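Local coordinates for putative pachytene checkpoint protein 2 (Caenorhabditis elegans, PDB 4XGU), which is an AAA+ ATPase of the PCH2 subfamily that binds and hydrolyses ATP and probably acts in chromosome recombination during meiosis, at residues N172-T186 and R288-E302. Numbering follows the deposited sequence.
Sequences NRLILLTGPPGTGKT and RRRDNVLILCTSNLE. With ADP (adenosine-5'-diphosphate), chain H.
The P-loop (Walker A) of the AAA+ ATPase core follows strand 174-178, which pairs in parallel with strand 293-299 inside the domain's sheet, flanked by strands 245-251 and 315-318. Asn-300, a polar residue ending the second strand beside Lys-185, is consistent with the sensor 1 position. A ladder of backbone hydrogen bonds runs from Arg-173 O with Ile-295 N to Gly-179 N with Ser-299 O, fixing where both strands deliver their ends.

Apolar residues suit the buried sheet. On one face Leu-174 CD1 meets Ile-295 CD1 at 3.5 Å, and helix 275-288 packs on both side chains. On the other, Ile-175 CG2 lies 3.6 Å from Leu-296 CG, the two side chains running alongside each other, while helix 185-199 packs on Leu-296.

At the far end from the nucleotide, Arg-173 bends at chi2 (99°) and chi3, carrying its guanidinium into the turn before strand 293-299. Arg-173 NE donates to Arg-288 O at 2.9 Å, nearly along the C=O axis. Asp-291 OD1 lies 3.4 Å from Arg-173 NH2 but well out of the guanidinium plane, a purely electrostatic pairing; its OD2 bonds to His-163.

At the ADP end, Gly-184 N donates to ADP O1B; its positive phi (83°) suits a residue without a side chain. The Lys-185 chain crosses Thr-298 at about a right angle, its CB and CD near OG1. A bend at chi3 (-122°) helps bring Lys-185 NZ to Asn-300 OD1, 2.5 Å away in the carbonyl plane. Glu-253 accepts the Asn-300 amide NH2, which probably helps to turn OD1 toward Lys-185. Threonine suits position 186 by adding a hydroxyl beside its N-H: Thr-186 OG1 and N both donate to ADP O2B.

Lys-185 NZ also donates to ADP O1B at 3.1 Å, so Asn-300 and the nucleotide together set its position, linking the end of strand 293-299 to the beta-phosphate.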
ATOM      1  N   ASN B 172      16.322 -17.283  26.533  1.00 74.66           N
ATOM      2  CA  ASN B 172      15.113 -16.611  26.067  1.00 73.83           C
ATOM      3  C   ASN B 172      13.827 -17.123  26.709  1.00 69.82           C
ATOM      4  O   ASN B 172      12.826 -16.410  26.744  1.00 72.82           O
ATOM      5  CB  ASN B 172      14.994 -16.735  24.546  1.00 78.96           C
ATOM      6  CG  ASN B 172      15.886 -15.759  23.807  1.00 83.74           C
ATOM      7  OD1 ASN B 172      16.163 -14.663  24.294  1.00 88.57           O
ATOM      8  ND2 ASN B 172      16.333 -16.149  22.619  1.00 89.99           N
ATOM      9  N   ARG B 173      13.864 -18.362  27.196  1.00 70.93           N
ATOM     10  CA  ARG B 173      12.702 -19.028  27.790  1.00 67.49           C
ATOM     11  C   ARG B 173      11.575 -19.236  26.783  1.00 66.83           C
ATOM     12  O   ARG B 173      10.429 -19.468  27.166  1.00 74.80           O
ATOM     13  CB  ARG B 173      12.172 -18.243  28.996  1.00 69.27           C
ATOM     14  CG  ARG B 173      12.238 -19.004  30.305  1.00 64.37           C
ATOM     15  CD  ARG B 173      13.450 -18.611  31.126  1.00 63.15           C
ATOM     16  NE  ARG B 173      13.339 -17.253  31.649  1.00 70.50           N
ATOM     17  CZ  ARG B 173      14.264 -16.671  32.406  1.00 72.75           C
ATOM     18  NH1 ARG B 173      15.367 -17.333  32.729  1.00 68.37           N
ATOM     19  NH2 ARG B 173      14.087 -15.429  32.839  1.00 71.90           N
ATOM     20  N   LEU B 174      11.904 -19.155  25.498  1.00 64.23           N
ATOM     21  CA  LEU B 174      10.932 -19.407  24.439  1.00 59.99           C
ATOM     22  C   LEU B 174      11.415 -20.556  23.568  1.00 59.99           C
ATOM     23  O   LEU B 174      12.609 -20.688  23.314  1.00 66.45           O
ATOM     24  CB  LEU B 174      10.703 -18.144  23.597  1.00 63.51           C
ATOM     25  CG  LEU B 174       9.552 -18.123  22.580  1.00 64.19           C
ATOM     26  CD1 LEU B 174       9.040 -16.707  22.379  1.00 62.29           C
ATOM     27  CD2 LEU B 174       9.967 -18.708  21.238  1.00 69.43           C
ATOM     28  N   ILE B 175      10.488 -21.388  23.112  1.00 61.55           N
ATOM     29  CA  ILE B 175      10.829 -22.472  22.197  1.00 69.91           C
ATOM     30  C   ILE B 175       9.830 -22.522  21.041  1.00 67.74           C
ATOM     31  O   ILE B 175       8.631 -22.328  21.238  1.00 68.50           O
ATOM     32  CB  ILE B 175      10.872 -23.828  22.926  1.00 83.47           C
ATOM     33  CG1 ILE B 175      10.984 -24.976  21.924  1.00 84.66           C
ATOM     34  CG2 ILE B 175       9.643 -24.002  23.798  1.00 92.20           C
ATOM     35  CD1 ILE B 175      10.753 -26.339  22.527  1.00 88.37           C
ATOM     36  N   LEU B 176      10.336 -22.773  19.836  1.00 64.26           N
ATOM     37  CA  LEU B 176       9.515 -22.766  18.632  1.00 57.43           C
ATOM     38  C   LEU B 176       9.597 -24.081  17.859  1.00 65.22           C
ATOM     39  O   LEU B 176      10.681 -24.530  17.488  1.00 67.24           O
ATOM     40  CB  LEU B 176       9.936 -21.607  17.729  1.00 59.68           C
ATOM     41  CG  LEU B 176       9.253 -21.459  16.374  1.00 56.83           C
ATOM     42  CD1 LEU B 176       7.815 -21.021  16.549  1.00 55.22           C
ATOM     43  CD2 LEU B 176      10.018 -20.467  15.517  1.00 62.44           C
ATOM     44  N   LEU B 177       8.441 -24.693  17.619  1.00 70.56           N
ATOM     45  CA  LEU B 177       8.350 -25.893  16.790  1.00 58.27           C
ATOM     46  C   LEU B 177       7.639 -25.563  15.485  1.00 64.50           C
ATOM     47  O   LEU B 177       6.573 -24.950  15.497  1.00 69.55           O
ATOM     48  CB  LEU B 177       7.603 -27.004  17.523  1.00 54.50           C
ATOM     49  CG  LEU B 177       8.189 -27.488  18.850  1.00 59.37           C
ATOM     50  CD1 LEU B 177       7.247 -28.487  19.507  1.00 57.20           C
ATOM     51  CD2 LEU B 177       9.557 -28.106  18.633  1.00 59.15           C
ATOM     52  N   THR B 178       8.226 -25.951  14.357  1.00 64.35           N
ATOM     53  CA  THR B 178       7.597 -25.685  13.066  1.00 65.70           C
ATOM     54  C   THR B 178       7.538 -26.933  12.192  1.00 69.73           C
ATOM     55  O   THR B 178       8.280 -27.892  12.406  1.00 68.31           O
ATOM     56  CB  THR B 178       8.330 -24.575  12.292  1.00 70.35           C
ATOM     57  OG1 THR B 178       9.648 -25.019  11.954  1.00 75.58           O
ATOM     58  CG2 THR B 178       8.420 -23.303  13.124  1.00 70.24           C
ATOM     59  N   GLY B 179       6.647 -26.906  11.206  1.00 72.22           N
ATOM     60  CA  GLY B 179       6.472 -28.018  10.290  1.00 69.59           C
ATOM     61  C   GLY B 179       5.057 -28.073   9.749  1.00 75.20           C
ATOM     62  O   GLY B 179       4.244 -27.199  10.046  1.00 78.29           O
ATOM     63  N   PRO B 180       4.758 -29.095   8.937  1.00 79.48           N
ATOM     64  CA  PRO B 180       3.396 -29.333   8.448  1.00 82.13           C
ATOM     65  C   PRO B 180       2.425 -29.602   9.600  1.00 81.09           C
ATOM     66  O   PRO B 180       2.864 -30.004  10.678  1.00 77.86           O
ATOM     67  CB  PRO B 180       3.554 -30.570   7.558  1.00 85.61           C
ATOM     68  CG  PRO B 180       4.981 -30.550   7.136  1.00 85.48           C
ATOM     69  CD  PRO B 180       5.731 -30.010   8.317  1.00 82.63           C
ATOM     70  N   PRO B 181       1.121 -29.379   9.376  1.00 82.54           N
ATOM     71  CA  PRO B 181       0.093 -29.538  10.414  1.00 82.43           C
ATOM     72  C   PRO B 181      -0.042 -30.958  10.973  1.00 83.25           C
ATOM     73  O   PRO B 181      -0.509 -31.117  12.098  1.00 82.38           O
ATOM     74  CB  PRO B 181      -1.198 -29.134   9.690  1.00 81.81           C
ATOM     75  CG  PRO B 181      -0.755 -28.272   8.568  1.00 78.68           C
ATOM     76  CD  PRO B 181       0.557 -28.837   8.126  1.00 79.22           C
ATOM     77  N   GLY B 182       0.348 -31.973  10.211  1.00 80.96           N
ATOM     78  CA  GLY B 182       0.106 -33.344  10.627  1.00 78.53           C
ATOM     79  C   GLY B 182       1.193 -33.982  11.475  1.00 75.64           C
ATOM     80  O   GLY B 182       1.104 -35.163  11.814  1.00 73.99           O
ATOM     81  N   THR B 183       2.209 -33.204  11.831  1.00 72.57           N
ATOM     82  CA  THR B 183       3.395 -33.746  12.488  1.00 66.65           C
ATOM     83  C   THR B 183       3.251 -33.893  14.004  1.00 69.71           C
ATOM     84  O   THR B 183       4.023 -34.612  14.641  1.00 61.07           O
ATOM     85  CB  THR B 183       4.617 -32.871  12.202  1.00 71.08           C
ATOM     86  OG1 THR B 183       4.435 -31.588  12.814  1.00 76.56           O
ATOM     87  CG2 THR B 183       4.793 -32.694  10.705  1.00 72.89           C
ATOM     88  N   GLY B 184       2.275 -33.202  14.582  1.00 74.28           N
ATOM     89  CA  GLY B 184       2.009 -33.330  16.005  1.00 69.60           C
ATOM     90  C   GLY B 184       2.898 -32.478  16.891  1.00 59.45           C
ATOM     91  O   GLY B 184       3.407 -32.945  17.908  1.00 60.19           O
ATOM     92  N   LYS B 185       3.079 -31.220  16.506  1.00 63.17           N
ATOM     93  CA  LYS B 185       3.892 -30.288  17.276  1.00 56.56           C
ATOM     94  C   LYS B 185       3.232 -29.938  18.603  1.00 55.82           C
ATOM     95  O   LYS B 185       3.901 -29.796  19.626  1.00 62.51           O
ATOM     96  CB  LYS B 185       4.144 -29.017  16.471  1.00 55.71           C
ATOM     97  CG  LYS B 185       4.618 -29.275  15.057  1.00 61.53           C
ATOM     98  CD  LYS B 185       4.820 -27.978  14.303  1.00 61.06           C
ATOM     99  CE  LYS B 185       3.968 -27.941  13.052  1.00 64.75           C
ATOM    100  NZ  LYS B 185       2.511 -27.983  13.358  1.00 66.99           N
ATOM    101  N   THR B 186       1.912 -29.787  18.574  1.00 54.96           N
ATOM    102  CA  THR B 186       1.151 -29.476  19.774  1.00 56.57           C
ATOM    103  C   THR B 186       1.303 -30.589  20.801  1.00 58.93           C
ATOM    104  O   THR B 186       1.552 -30.326  21.977  1.00 63.33           O
ATOM    105  CB  THR B 186      -0.343 -29.273  19.463  1.00 61.80           C
ATOM    106  OG1 THR B 186      -0.493 -28.252  18.468  1.00 62.21           O
ATOM    107  CG2 THR B 186      -1.098 -28.870  20.719  1.00 64.38           C
ATOM    108  N   ARG B 288       8.429 -13.872  29.491  1.00 84.51           N
ATOM    109  CA  ARG B 288       9.635 -14.699  29.443  1.00 77.59           C
ATOM    110  C   ARG B 288      10.717 -14.269  30.436  1.00 76.28           C
ATOM    111  O   ARG B 288      11.632 -15.039  30.727  1.00 77.47           O
ATOM    112  CB  ARG B 288      10.215 -14.694  28.026  1.00 76.82           C
ATOM    113  CG  ARG B 288      10.262 -13.320  27.388  1.00 85.18           C
ATOM    114  CD  ARG B 288      10.946 -13.348  26.035  1.00 90.07           C
ATOM    115  NE  ARG B 288      12.398 -13.327  26.171  1.00103.34           N
ATOM    116  CZ  ARG B 288      13.245 -13.338  25.148  1.00117.67           C
ATOM    117  NH1 ARG B 288      12.785 -13.374  23.906  1.00118.11           N
ATOM    118  NH2 ARG B 288      14.554 -13.314  25.368  1.00127.34           N
ATOM    119  N   ARG B 289      10.612 -13.050  30.955  1.00 74.15           N
ATOM    120  CA  ARG B 289      11.610 -12.532  31.889  1.00 77.42           C
ATOM    121  C   ARG B 289      11.605 -13.274  33.216  1.00 80.98           C
ATOM    122  O   ARG B 289      12.614 -13.314  33.918  1.00 85.61           O
ATOM    123  CB  ARG B 289      11.392 -11.040  32.136  1.00 84.00           C
ATOM    124  CG  ARG B 289      12.150 -10.156  31.173  1.00 93.94           C
ATOM    125  CD  ARG B 289      11.863  -8.684  31.407  1.00105.53           C
ATOM    126  NE  ARG B 289      11.780  -7.970  30.137  1.00116.88           N
ATOM    127  CZ  ARG B 289      12.831  -7.611  29.407  1.00125.02           C
ATOM    128  NH1 ARG B 289      14.060  -7.892  29.822  1.00127.05           N
ATOM    129  NH2 ARG B 289      12.656  -6.970  28.259  1.00128.16           N
ATOM    130  N   ARG B 290      10.465 -13.863  33.559  1.00 84.63           N
ATOM    131  CA  ARG B 290      10.346 -14.606  34.807  1.00 89.27           C
ATOM    132  C   ARG B 290      11.122 -15.919  34.743  1.00 92.17           C
ATOM    133  O   ARG B 290      11.253 -16.525  33.680  1.00 92.66           O
ATOM    134  CB  ARG B 290       8.878 -14.880  35.123  1.00 88.12           C
ATOM    135  CG  ARG B 290       7.975 -13.677  34.946  1.00 83.35           C
ATOM    136  CD  ARG B 290       7.321 -13.290  36.259  1.00 87.45           C
ATOM    137  NE  ARG B 290       6.543 -12.062  36.133  1.00 93.89           N
ATOM    138  CZ  ARG B 290       6.032 -11.397  37.162  1.00101.33           C
ATOM    139  NH1 ARG B 290       6.218 -11.839  38.397  1.00101.32           N
ATOM    140  NH2 ARG B 290       5.341 -10.285  36.955  1.00111.47           N
ATOM    141  N   ASP B 291      11.636 -16.352  35.888  1.00 90.50           N
ATOM    142  CA  ASP B 291      12.396 -17.592  35.962  1.00 87.59           C
ATOM    143  C   ASP B 291      11.493 -18.819  35.936  1.00 87.46           C
ATOM    144  O   ASP B 291      11.866 -19.865  35.403  1.00 90.31           O
ATOM    145  CB  ASP B 291      13.259 -17.613  37.226  1.00 94.85           C
ATOM    146  CG  ASP B 291      14.393 -16.612  37.176  1.00104.04           C
ATOM    147  OD1 ASP B 291      14.718 -16.132  36.069  1.00104.23           O
ATOM    148  OD2 ASP B 291      14.968 -16.313  38.244  1.00112.07           O
ATOM    149  N   ASN B 292      10.302 -18.689  36.512  1.00 83.01           N
ATOM    150  CA  ASN B 292       9.390 -19.819  36.648  1.00 75.05           C
ATOM    151  C   ASN B 292       8.376 -19.910  35.511  1.00 68.02           C
ATOM    152  O   ASN B 292       7.264 -20.393  35.698  1.00 70.18           O
ATOM    153  CB  ASN B 292       8.649 -19.738  37.983  1.00 82.24           C
ATOM    154  CG  ASN B 292       7.696 -18.558  38.049  1.00 87.52           C
ATOM    155  OD1 ASN B 292       7.899 -17.543  37.383  1.00 93.10           O
ATOM    156  ND2 ASN B 292       6.648 -18.689  38.853  1.00 90.44           N
ATOM    157  N   VAL B 293       8.762 -19.441  34.330  1.00 63.78           N
ATOM    158  CA  VAL B 293       7.851 -19.412  33.195  1.00 58.51           C
ATOM    159  C   VAL B 293       8.504 -20.028  31.963  1.00 61.82           C
ATOM    160  O   VAL B 293       9.714 -19.934  31.789  1.00 67.27           O
ATOM    161  CB  VAL B 293       7.405 -17.971  32.882  1.00 61.96           C
ATOM    162  CG1 VAL B 293       6.545 -17.931  31.642  1.00 64.14           C
ATOM    163  CG2 VAL B 293       6.651 -17.386  34.059  1.00 65.44           C
ATOM    164  N   LEU B 294       7.706 -20.671  31.119  1.00 61.92           N
ATOM    165  CA  LEU B 294       8.210 -21.246  29.882  1.00 59.81           C
ATOM    166  C   LEU B 294       7.148 -21.164  28.790  1.00 67.69           C
ATOM    167  O   LEU B 294       6.031 -21.651  28.968  1.00 78.41           O
ATOM    168  CB  LEU B 294       8.632 -22.693  30.110  1.00 54.67           C
ATOM    169  CG  LEU B 294       9.466 -23.332  29.009  1.00 59.72           C
ATOM    170  CD1 LEU B 294      10.714 -22.507  28.781  1.00 68.30           C
ATOM    171  CD2 LEU B 294       9.823 -24.748  29.404  1.00 60.43           C
ATOM    172  N   ILE B 295       7.489 -20.549  27.663  1.00 64.57           N
ATOM    173  CA  ILE B 295       6.511 -20.371  26.593  1.00 65.50           C
ATOM    174  C   ILE B 295       6.859 -21.207  25.362  1.00 67.99           C
ATOM    175  O   ILE B 295       8.003 -21.225  24.904  1.00 71.01           O
ATOM    176  CB  ILE B 295       6.374 -18.883  26.206  1.00 69.68           C
ATOM    177  CG1 ILE B 295       7.715 -18.301  25.778  1.00 76.25           C
ATOM    178  CG2 ILE B 295       5.857 -18.078  27.385  1.00 77.61           C
ATOM    179  CD1 ILE B 295       7.706 -16.791  25.665  1.00 81.60           C
ATOM    180  N   LEU B 296       5.862 -21.917  24.843  1.00 67.92           N
ATOM    181  CA  LEU B 296       6.063 -22.817  23.713  1.00 58.40           C
ATOM    182  C   LEU B 296       5.184 -22.417  22.533  1.00 62.79           C
ATOM    183  O   LEU B 296       3.990 -22.176  22.693  1.00 72.14           O
ATOM    184  CB  LEU B 296       5.768 -24.265  24.113  1.00 59.42           C
ATOM    185  CG  LEU B 296       6.538 -24.875  25.289  1.00 59.54           C
ATOM    186  CD1 LEU B 296       5.832 -24.624  26.613  1.00 64.15           C
ATOM    187  CD2 LEU B 296       6.741 -26.360  25.064  1.00 58.32           C
ATOM    188  N   CYS B 297       5.782 -22.356  21.348  1.00 62.83           N
ATOM    189  CA  CYS B 297       5.062 -21.948  20.147  1.00 63.33           C
ATOM    190  C   CYS B 297       5.115 -23.023  19.065  1.00 66.37           C
ATOM    191  O   CYS B 297       6.097 -23.756  18.950  1.00 67.23           O
ATOM    192  CB  CYS B 297       5.637 -20.638  19.606  1.00 66.31           C
ATOM    193  SG  CYS B 297       5.638 -19.277  20.793  1.00 92.44           S
ATOM    194  N   THR B 298       4.054 -23.111  18.272  1.00 67.51           N
ATOM    195  CA  THR B 298       4.030 -24.023  17.138  1.00 74.02           C
ATOM    196  C   THR B 298       3.534 -23.292  15.894  1.00 74.98           C
ATOM    197  O   THR B 298       2.590 -22.509  15.963  1.00 85.88           O
ATOM    198  CB  THR B 298       3.145 -25.260  17.414  1.00 80.71           C
ATOM    199  OG1 THR B 298       2.944 -25.990  16.197  1.00 85.17           O
ATOM    200  CG2 THR B 298       1.795 -24.846  17.965  1.00 83.35           C
ATOM    201  N   SER B 299       4.185 -23.536  14.762  1.00 71.28           N
ATOM    202  CA  SER B 299       3.788 -22.909  13.505  1.00 73.98           C
ATOM    203  C   SER B 299       3.487 -23.960  12.438  1.00 84.89           C
ATOM    204  O   SER B 299       4.374 -24.701  12.017  1.00 91.01           O
ATOM    205  CB  SER B 299       4.878 -21.955  13.017  1.00 78.87           C
ATOM    206  OG  SER B 299       4.473 -21.274  11.843  1.00 89.34           O
ATOM    207  N   ASN B 300       2.232 -24.021  12.004  1.00 87.89           N
ATOM    208  CA  ASN B 300       1.804 -25.032  11.043  1.00 89.11           C
ATOM    209  C   ASN B 300       2.316 -24.752   9.633  1.00 97.20           C
ATOM    210  O   ASN B 300       2.306 -25.633   8.774  1.00103.26           O
ATOM    211  CB  ASN B 300       0.278 -25.143  11.031  1.00 85.60           C
ATOM    212  CG  ASN B 300      -0.266 -25.840  12.264  1.00 88.34           C
ATOM    213  OD1 ASN B 300       0.402 -26.689  12.857  1.00 86.16           O
ATOM    214  ND2 ASN B 300      -1.485 -25.489  12.655  1.00 94.55           N
ATOM    215  N   LEU B 301       2.756 -23.521   9.398  1.00104.86           N
ATOM    216  CA  LEU B 301       3.319 -23.149   8.105  1.00117.31           C
ATOM    217  C   LEU B 301       4.825 -23.374   8.097  1.00119.18           C
ATOM    218  O   LEU B 301       5.499 -23.146   9.100  1.00114.57           O
ATOM    219  CB  LEU B 301       3.000 -21.687   7.775  1.00121.42           C
ATOM    220  CG  LEU B 301       3.606 -21.099   6.495  1.00122.61           C
ATOM    221  CD1 LEU B 301       2.977 -21.727   5.257  1.00122.69           C
ATOM    222  CD2 LEU B 301       3.462 -19.581   6.477  1.00124.86           C
ATOM    223  N   GLU B 302       5.350 -23.821   6.962  1.00125.29           N
ATOM    224  CA  GLU B 302       6.783 -24.034   6.819  1.00129.16           C
ATOM    225  C   GLU B 302       7.383 -23.046   5.818  1.00141.14           C
ATOM    226  O   GLU B 302       6.732 -22.669   4.841  1.00147.53           O
ATOM    227  CB  GLU B 302       7.064 -25.475   6.386  1.00123.63           C
ATOM    228  CG  GLU B 302       8.484 -25.947   6.646  1.00121.95           C
ATOM    229  CD  GLU B 302       8.682 -27.408   6.287  1.00124.12           C
ATOM    230  OE1 GLU B 302       9.572 -28.056   6.879  1.00123.03           O
ATOM    231  OE2 GLU B 302       7.943 -27.910   5.412  1.00126.29           O
TER
HETATM  232  PB  ADP H 501      -0.006 -30.297  14.979  1.00 65.44           P
HETATM  233  O1B ADP H 501       1.099 -30.664  14.020  1.00 63.91           O
HETATM  234  O2B ADP H 501       0.485 -29.680  16.266  1.00 74.04           O
HETATM  235  O3B ADP H 501      -1.164 -29.559  14.344  1.00 69.42           O
HETATM  236  PA  ADP H 501      -1.230 -31.988  16.884  1.00110.17           P
HETATM  237  O1A ADP H 501      -0.095 -31.984  17.878  1.00111.19           O
HETATM  238  O2A ADP H 501      -2.409 -31.060  17.073  1.00115.32           O
HETATM  239  O3A ADP H 501      -0.615 -31.729  15.413  1.00 96.73           O
HETATM  240  O5' ADP H 501      -1.800 -33.491  16.828  1.00 91.38           O
HETATM  241  C5' ADP H 501      -1.851 -34.232  15.613  1.00 92.55           C
HETATM  242  C4' ADP H 501      -2.469 -35.595  15.899  1.00 96.58           C
HETATM  243  O4' ADP H 501      -1.935 -36.562  14.992  1.00 97.37           O
HETATM  244  C3' ADP H 501      -2.153 -36.066  17.308  1.00103.57           C
HETATM  245  O3' ADP H 501      -3.335 -36.049  18.113  1.00110.63           O
HETATM  246  C2' ADP H 501      -1.632 -37.481  17.164  1.00101.32           C
HETATM  247  O2' ADP H 501      -2.626 -38.410  17.606  1.00100.19           O
HETATM  248  C1' ADP H 501      -1.368 -37.679  15.680  1.00 98.12           C
HETATM  249  N9  ADP H 501       0.098 -37.653  15.445  1.00 92.49           N
HETATM  250  C8  ADP H 501       0.753 -36.700  14.755  1.00 84.45           C
HETATM  251  N7  ADP H 501       2.087 -36.945  14.710  1.00 79.89           N
HETATM  252  C5  ADP H 501       2.305 -38.084  15.388  1.00 83.05           C
HETATM  253  C6  ADP H 501       3.488 -38.906  15.725  1.00 83.11           C
HETATM  254  N6  ADP H 501       4.724 -38.541  15.313  1.00 86.38           N
HETATM  255  N1  ADP H 501       3.289 -40.027  16.451  1.00 85.46           N
HETATM  256  C2  ADP H 501       2.059 -40.395  16.862  1.00 88.50           C
HETATM  257  N3  ADP H 501       0.940 -39.697  16.594  1.00 89.78           N
HETATM  258  C4  ADP H 501       0.993 -38.551  15.870  1.00 89.99           C